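Local structure of multicopper oxidase (Uncultured bacterium, 4E9X) at residues V170-R182 / V285-Y297. The protein is a copper-dependent oxidase that probably takes electrons from its substrates and passes them through its copper sites to reduce molecular oxygen to water. Residues are numbered along the deposited sequence; the frame is centred on the assembly and turned at random. Where two conformers were deposited one is given.
Sequences VNAKSFPLTQPLR and VWKDKDYDPNFFY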
loop_
_atom_site.group_PDB
_atom_site.type_symbol
_atom_site.label_atom_id
_atom_site.label_comp_id
_atom_site.label_asym_id
_atom_site.label_seq_id
_atom_site.Cartn_x
_atom_site.Cartn_y
_atom_site.Cartn_z
ATOM N N VAL A 170 10.451 12.550 -8.089
ATOM C CA VAL A 170 11.304 12.475 -6.920
ATOM C C VAL A 170 11.967 13.839 -6.781
ATOM O O VAL A 170 12.487 14.391 -7.765
ATOM C CB VAL A 170 12.327 11.311 -7.019
ATOM C CG1 VAL A 170 13.144 11.342 -8.303
ATOM C CG2 VAL A 170 13.271 11.329 -5.777
ATOM N N ASN A 171 11.955 14.401 -5.588
ATOM C CA ASN A 171 12.530 15.731 -5.288
ATOM C C ASN A 171 12.038 16.755 -6.291
ATOM O O ASN A 171 12.817 17.583 -6.782
ATOM C CB ASN A 171 14.053 15.669 -5.212
ATOM C CG ASN A 171 14.474 14.791 -4.036
ATOM O OD1 ASN A 171 13.636 14.415 -3.231
ATOM N ND2 ASN A 171 15.759 14.418 -3.957
ATOM N N ALA A 172 10.735 16.679 -6.585
ATOM C CA ALA A 172 10.007 17.660 -7.419
ATOM C C ALA A 172 10.459 17.711 -8.878
ATOM O O ALA A 172 10.121 18.680 -9.564
ATOM C CB ALA A 172 10.017 19.055 -6.795
ATOM N N LYS A 173 11.120 16.674 -9.394
ATOM C CA LYS A 173 11.351 16.593 -10.838
ATOM C C LYS A 173 10.890 15.231 -11.343
ATOM O O LYS A 173 10.965 14.204 -10.680
ATOM C CB LYS A 173 12.827 16.882 -11.178
ATOM C CG LYS A 173 13.368 18.115 -10.434
ATOM C CD LYS A 173 14.540 18.842 -11.065
ATOM C CE LYS A 173 15.200 19.806 -10.072
ATOM N NZ LYS A 173 14.380 21.047 -9.923
ATOM N N SER A 174 10.412 15.284 -12.586
ATOM C CA SER A 174 9.992 14.125 -13.367
ATOM C C SER A 174 11.051 13.807 -14.434
ATOM O O SER A 174 11.505 14.732 -15.137
ATOM C CB SER A 174 8.644 14.489 -13.999
ATOM O OG SER A 174 8.189 13.502 -14.947
ATOM N N PHE A 175 11.449 12.545 -14.552
ATOM C CA PHE A 175 12.388 12.125 -15.565
ATOM C C PHE A 175 11.957 12.658 -16.927
ATOM O O PHE A 175 10.773 12.529 -17.270
ATOM C CB PHE A 175 12.406 10.582 -15.576
ATOM C CG PHE A 175 13.424 10.052 -16.596
ATOM C CD1 PHE A 175 14.742 9.828 -16.217
ATOM C CD2 PHE A 175 13.055 9.797 -17.901
ATOM C CE1 PHE A 175 15.682 9.384 -17.156
ATOM C CE2 PHE A 175 13.989 9.372 -18.825
ATOM C CZ PHE A 175 15.310 9.166 -18.472
ATOM N N PRO A 176 12.841 13.199 -17.778
ATOM C CA PRO A 176 14.305 13.206 -17.647
ATOM C C PRO A 176 14.960 14.325 -16.861
ATOM O O PRO A 176 16.186 14.425 -16.879
ATOM C CB PRO A 176 14.747 13.367 -19.114
ATOM C CG PRO A 176 13.694 14.275 -19.672
ATOM C CD PRO A 176 12.382 13.730 -19.068
ATOM N N LEU A 177 14.153 15.127 -16.181
ATOM C CA LEU A 177 14.666 16.285 -15.418
ATOM C C LEU A 177 15.182 15.897 -14.051
ATOM O O LEU A 177 15.736 16.746 -13.334
ATOM C CB LEU A 177 13.625 17.388 -15.302
ATOM C CG LEU A 177 13.157 17.983 -16.646
ATOM C CD1 LEU A 177 12.201 19.154 -16.389
ATOM C CD2 LEU A 177 14.351 18.379 -17.508
ATOM N N THR A 178 15.020 14.653 -13.642
ATOM C CA THR A 178 15.709 14.138 -12.458
ATOM C C THR A 178 17.204 14.058 -12.764
ATOM O O THR A 178 17.668 14.405 -13.843
ATOM C CB THR A 178 15.120 12.763 -12.092
ATOM O OG1 THR A 178 15.168 12.017 -13.306
ATOM C CG2 THR A 178 13.679 12.834 -11.650
ATOM N N GLN A 179 17.977 13.597 -11.786
ATOM C CA GLN A 179 19.444 13.488 -11.930
ATOM C C GLN A 179 19.858 12.071 -11.534
ATOM O O GLN A 179 19.196 11.439 -10.688
ATOM C CB GLN A 179 20.134 14.475 -10.972
ATOM C CG GLN A 179 19.878 15.920 -11.389
ATOM C CD GLN A 179 20.858 16.380 -12.442
ATOM O OE1 GLN A 179 21.874 15.728 -12.654
ATOM N NE2 GLN A 179 20.513 17.483 -13.085
ATOM N N PRO A 180 20.958 11.613 -12.069
ATOM C CA PRO A 180 21.477 10.303 -11.692
ATOM C C PRO A 180 22.030 10.298 -10.289
ATOM O O PRO A 180 22.441 11.317 -9.717
ATOM C CB PRO A 180 22.649 10.081 -12.707
ATOM C CG PRO A 180 23.069 11.484 -13.121
ATOM C CD PRO A 180 21.778 12.288 -13.104
ATOM N N LEU A 181 22.065 9.091 -9.729
ATOM C CA LEU A 181 22.681 8.791 -8.423
ATOM C C LEU A 181 24.037 8.185 -8.767
ATOM O O LEU A 181 24.136 7.006 -9.178
ATOM C CB LEU A 181 21.753 7.869 -7.633
ATOM C CG LEU A 181 21.913 7.723 -6.129
ATOM C CD1 LEU A 181 20.755 6.937 -5.512
ATOM C CD2 LEU A 181 23.236 7.061 -5.782
ATOM N N ARG A 182 25.109 8.997 -8.669
ATOM C CA ARG A 182 26.437 8.574 -9.107
ATOM C C ARG A 182 27.202 7.954 -7.957
ATOM O O ARG A 182 27.318 8.556 -6.873
ATOM C CB ARG A 182 27.235 9.752 -9.728
ATOM C CG ARG A 182 26.563 10.171 -11.039
ATOM C CD ARG A 182 27.460 11.132 -11.816
ATOM N NE ARG A 182 26.886 11.460 -13.094
ATOM C CZ ARG A 182 27.308 12.434 -13.873
ATOM N NH1 ARG A 182 28.289 13.223 -13.507
ATOM N NH2 ARG A 182 26.705 12.663 -15.052
ATOM N N VAL A 285 20.769 7.565 -22.529
ATOM C CA VAL A 285 19.854 8.698 -22.417
ATOM C C VAL A 285 20.476 9.892 -21.677
ATOM O O VAL A 285 20.201 11.049 -22.014
ATOM C CB VAL A 285 18.519 8.272 -21.768
ATOM C CG1 VAL A 285 18.720 7.872 -20.294
ATOM C CG2 VAL A 285 17.459 9.364 -21.785
ATOM N N TRP A 286 21.331 9.632 -20.723
ATOM C CA TRP A 286 21.891 10.718 -19.899
ATOM C C TRP A 286 23.346 10.959 -20.200
ATOM O O TRP A 286 24.098 11.508 -19.362
ATOM C CB TRP A 286 21.576 10.407 -18.439
ATOM C CG TRP A 286 20.305 11.030 -17.923
ATOM C CD1 TRP A 286 19.490 11.923 -18.524
ATOM C CD2 TRP A 286 19.732 10.762 -16.625
ATOM N NE1 TRP A 286 18.401 12.274 -17.711
ATOM C CE2 TRP A 286 18.544 11.555 -16.538
ATOM C CE3 TRP A 286 20.100 9.917 -15.567
ATOM C CZ2 TRP A 286 17.738 11.524 -15.384
ATOM C CZ3 TRP A 286 19.297 9.907 -14.429
ATOM C CH2 TRP A 286 18.141 10.694 -14.340
ATOM N N LYS A 287 23.802 10.614 -21.400
ATOM C CA LYS A 287 25.180 10.976 -21.768
ATOM C C LYS A 287 25.351 12.494 -21.729
ATOM O O LYS A 287 24.470 13.244 -22.162
ATOM C CB LYS A 287 25.488 10.408 -23.158
ATOM C CG LYS A 287 26.808 10.901 -23.736
ATOM C CD LYS A 287 26.914 10.536 -25.203
ATOM C CE LYS A 287 28.169 11.184 -25.765
ATOM N NZ LYS A 287 29.338 11.103 -24.831
ATOM N N ASP A 288 26.416 13.046 -21.194
ATOM C CA ASP A 288 26.435 14.542 -21.171
ATOM C C ASP A 288 25.330 15.270 -20.427
ATOM O O ASP A 288 24.978 16.452 -20.603
ATOM C CB ASP A 288 26.458 15.146 -22.602
ATOM C CG ASP A 288 27.689 14.691 -23.338
ATOM O OD1 ASP A 288 28.779 14.722 -22.713
ATOM O OD2 ASP A 288 27.563 14.319 -24.522
ATOM N N LYS A 289 24.687 14.625 -19.478
ATOM C CA LYS A 289 23.748 15.295 -18.540
ATOM C C LYS A 289 24.346 16.502 -17.888
ATOM O O LYS A 289 25.509 16.454 -17.467
ATOM C CB LYS A 289 23.430 14.243 -17.481
ATOM C CG LYS A 289 22.470 14.657 -16.378
ATOM C CD LYS A 289 21.106 15.141 -16.953
ATOM C CE LYS A 289 20.080 14.931 -15.870
ATOM N NZ LYS A 289 18.752 15.433 -16.317
ATOM N N ASP A 290 23.625 17.587 -17.756
ATOM C CA ASP A 290 24.057 18.742 -16.940
ATOM C C ASP A 290 23.823 18.341 -15.484
ATOM O O ASP A 290 22.709 18.468 -14.957
ATOM C CB ASP A 290 23.291 19.968 -17.357
ATOM C CG ASP A 290 23.648 21.240 -16.631
ATOM O OD1 ASP A 290 24.451 21.213 -15.663
ATOM O OD2 ASP A 290 23.115 22.304 -17.063
ATOM N N TYR A 291 24.874 17.838 -14.840
ATOM C CA TYR A 291 24.744 17.135 -13.585
ATOM C C TYR A 291 24.664 18.008 -12.345
ATOM O O TYR A 291 25.420 18.990 -12.203
ATOM C CB TYR A 291 25.997 16.248 -13.481
ATOM C CG TYR A 291 26.120 15.438 -12.218
ATOM C CD1 TYR A 291 25.150 14.528 -11.819
ATOM C CD2 TYR A 291 27.246 15.570 -11.419
ATOM C CE1 TYR A 291 25.307 13.801 -10.635
ATOM C CE2 TYR A 291 27.456 14.859 -10.253
ATOM C CZ TYR A 291 26.455 13.968 -9.873
ATOM O OH TYR A 291 26.637 13.219 -8.735
ATOM N N ASP A 292 23.793 17.627 -11.422
ATOM C CA ASP A 292 23.664 18.231 -10.102
ATOM C C ASP A 292 24.057 17.212 -9.015
ATOM O O ASP A 292 23.263 16.328 -8.702
ATOM C CB ASP A 292 22.218 18.668 -9.880
ATOM C CG ASP A 292 21.991 19.215 -8.507
ATOM O OD1 ASP A 292 22.962 19.422 -7.749
ATOM O OD2 ASP A 292 20.773 19.439 -8.167
ATOM N N PRO A 293 25.236 17.335 -8.421
ATOM C CA PRO A 293 25.657 16.325 -7.419
ATOM C C PRO A 293 24.822 16.389 -6.147
ATOM O O PRO A 293 24.966 15.488 -5.287
ATOM C CB PRO A 293 27.098 16.675 -7.116
ATOM C CG PRO A 293 27.284 18.095 -7.576
ATOM C CD PRO A 293 26.245 18.385 -8.655
ATOM N N ASN A 294 24.027 17.441 -5.947
ATOM C CA ASN A 294 23.234 17.579 -4.736
ATOM C C ASN A 294 21.745 17.381 -4.933
ATOM O O ASN A 294 20.963 17.774 -4.056
ATOM C CB ASN A 294 23.469 18.988 -4.130
ATOM C CG ASN A 294 23.220 19.023 -2.641
ATOM O OD1 ASN A 294 23.532 18.081 -1.904
ATOM N ND2 ASN A 294 22.695 20.167 -2.182
ATOM N N PHE A 295 21.340 16.751 -6.012
ATOM C CA PHE A 295 19.924 16.524 -6.304
ATOM C C PHE A 295 19.255 15.673 -5.233
ATOM O O PHE A 295 18.046 15.766 -5.068
ATOM C CB PHE A 295 19.815 15.851 -7.676
ATOM C CG PHE A 295 18.340 15.584 -8.056
ATOM C CD1 PHE A 295 17.508 16.593 -8.485
ATOM C CD2 PHE A 295 17.834 14.296 -7.928
ATOM C CE1 PHE A 295 16.162 16.330 -8.791
ATOM C CE2 PHE A 295 16.514 14.011 -8.219
ATOM C CZ PHE A 295 15.686 15.030 -8.647
ATOM N N PHE A 296 20.018 14.834 -4.535
ATOM C CA PHE A 296 19.478 14.036 -3.435
ATOM C C PHE A 296 20.020 14.495 -2.096
ATOM O O PHE A 296 19.996 13.749 -1.114
ATOM C CB PHE A 296 19.814 12.532 -3.632
ATOM C CG PHE A 296 19.351 11.959 -4.953
ATOM C CD1 PHE A 296 18.005 11.631 -5.133
ATOM C CD2 PHE A 296 20.231 11.755 -6.020
ATOM C CE1 PHE A 296 17.557 11.072 -6.322
ATOM C CE2 PHE A 296 19.772 11.177 -7.223
ATOM C CZ PHE A 296 18.435 10.857 -7.386
ATOM N N TYR A 297 20.475 15.774 -2.046
ATOM C CA TYR A 297 21.003 16.375 -0.808
ATOM C C TYR A 297 22.271 15.696 -0.327
ATOM O O TYR A 297 22.736 15.910 0.794
ATOM C CB TYR A 297 19.958 16.481 0.303
ATOM C CG TYR A 297 19.150 17.747 0.333
ATOM C CD1 TYR A 297 19.724 19.003 0.232
ATOM C CD2 TYR A 297 17.769 17.674 0.535
ATOM C CE1 TYR A 297 18.951 20.186 0.277
ATOM C CE2 TYR A 297 16.984 18.824 0.580
ATOM C CZ TYR A 297 17.577 20.069 0.459
ATOM O OH TYR A 297 16.845 21.237 0.492
HETATM O O HOH W 1 22.725 13.567 -8.004
HETATM O O HOH W 2 24.880 11.690 -7.402
HETATM O O HOH W 3 25.036 10.973 -16.727
HETATM O O HOH W 4 27.500 14.507 -17.034
#
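The indole of Trp-286 is wedged between Phe-175 and Pro-180. Phe-175 CE1 lies over one face, the two ring planes inclined at 43°, while Pro-180 CD makes a CH-pi contact with the opposite face, 4.0 Å from the centroid of the Trp-286 six-membered ring. At the edge, Trp-286 NE1 donates to Pro-176 O (3.2 Å), on a lone pair of that carbonyl. Pro-176 O takes a second bond, from Lys-289 NZ at 2.8 Å, and this ammonium also reaches Thr-178 O, which it meets almost head-on. Replacing Trp-286 by an alanine is likely to open a gap between Phe-175 and Pro-180 and leave Pro-176 O with Lys-289 alone of its two donors.

Gln-179 hydrogen-bonds to the backbone beyond the lysine with both ends of its amide. Gln-179 NE2 gives a nearly straight bond to Asp-290 O (3.0 Å), whereas OE1 accepts from Asp-292 N, which stands above the carbonyl plane. The bend at chi2 (-85°) turns the amide to these groups while CB and CG pack against Phe-295. Lys-173 CG meets the edge of that phenyl ring, and Asn-171 ND2 binds Phe-295 O at 2.9 Å. At the outer side, the guanidinium of Arg-182 stacks flat on Tyr-291, centres 3.8 Å apart. Two waters in its plane link NH2 to Trp-286 O and Lys-289 O, and NE pairs with Glu-274.

Farther out, Thr-178 OG1 and Gln-179 O bond to strand 270-275, and Asn-171 to strand 138-147. The loop 285-297 is thus fastened to the second, cupredoxin-like domain by extensive ring packing and by hydrogen bonds that are mostly side-chain donors to backbone carbonyls, with the lysine charge probably offset in part by the dipoles of two C=O groups.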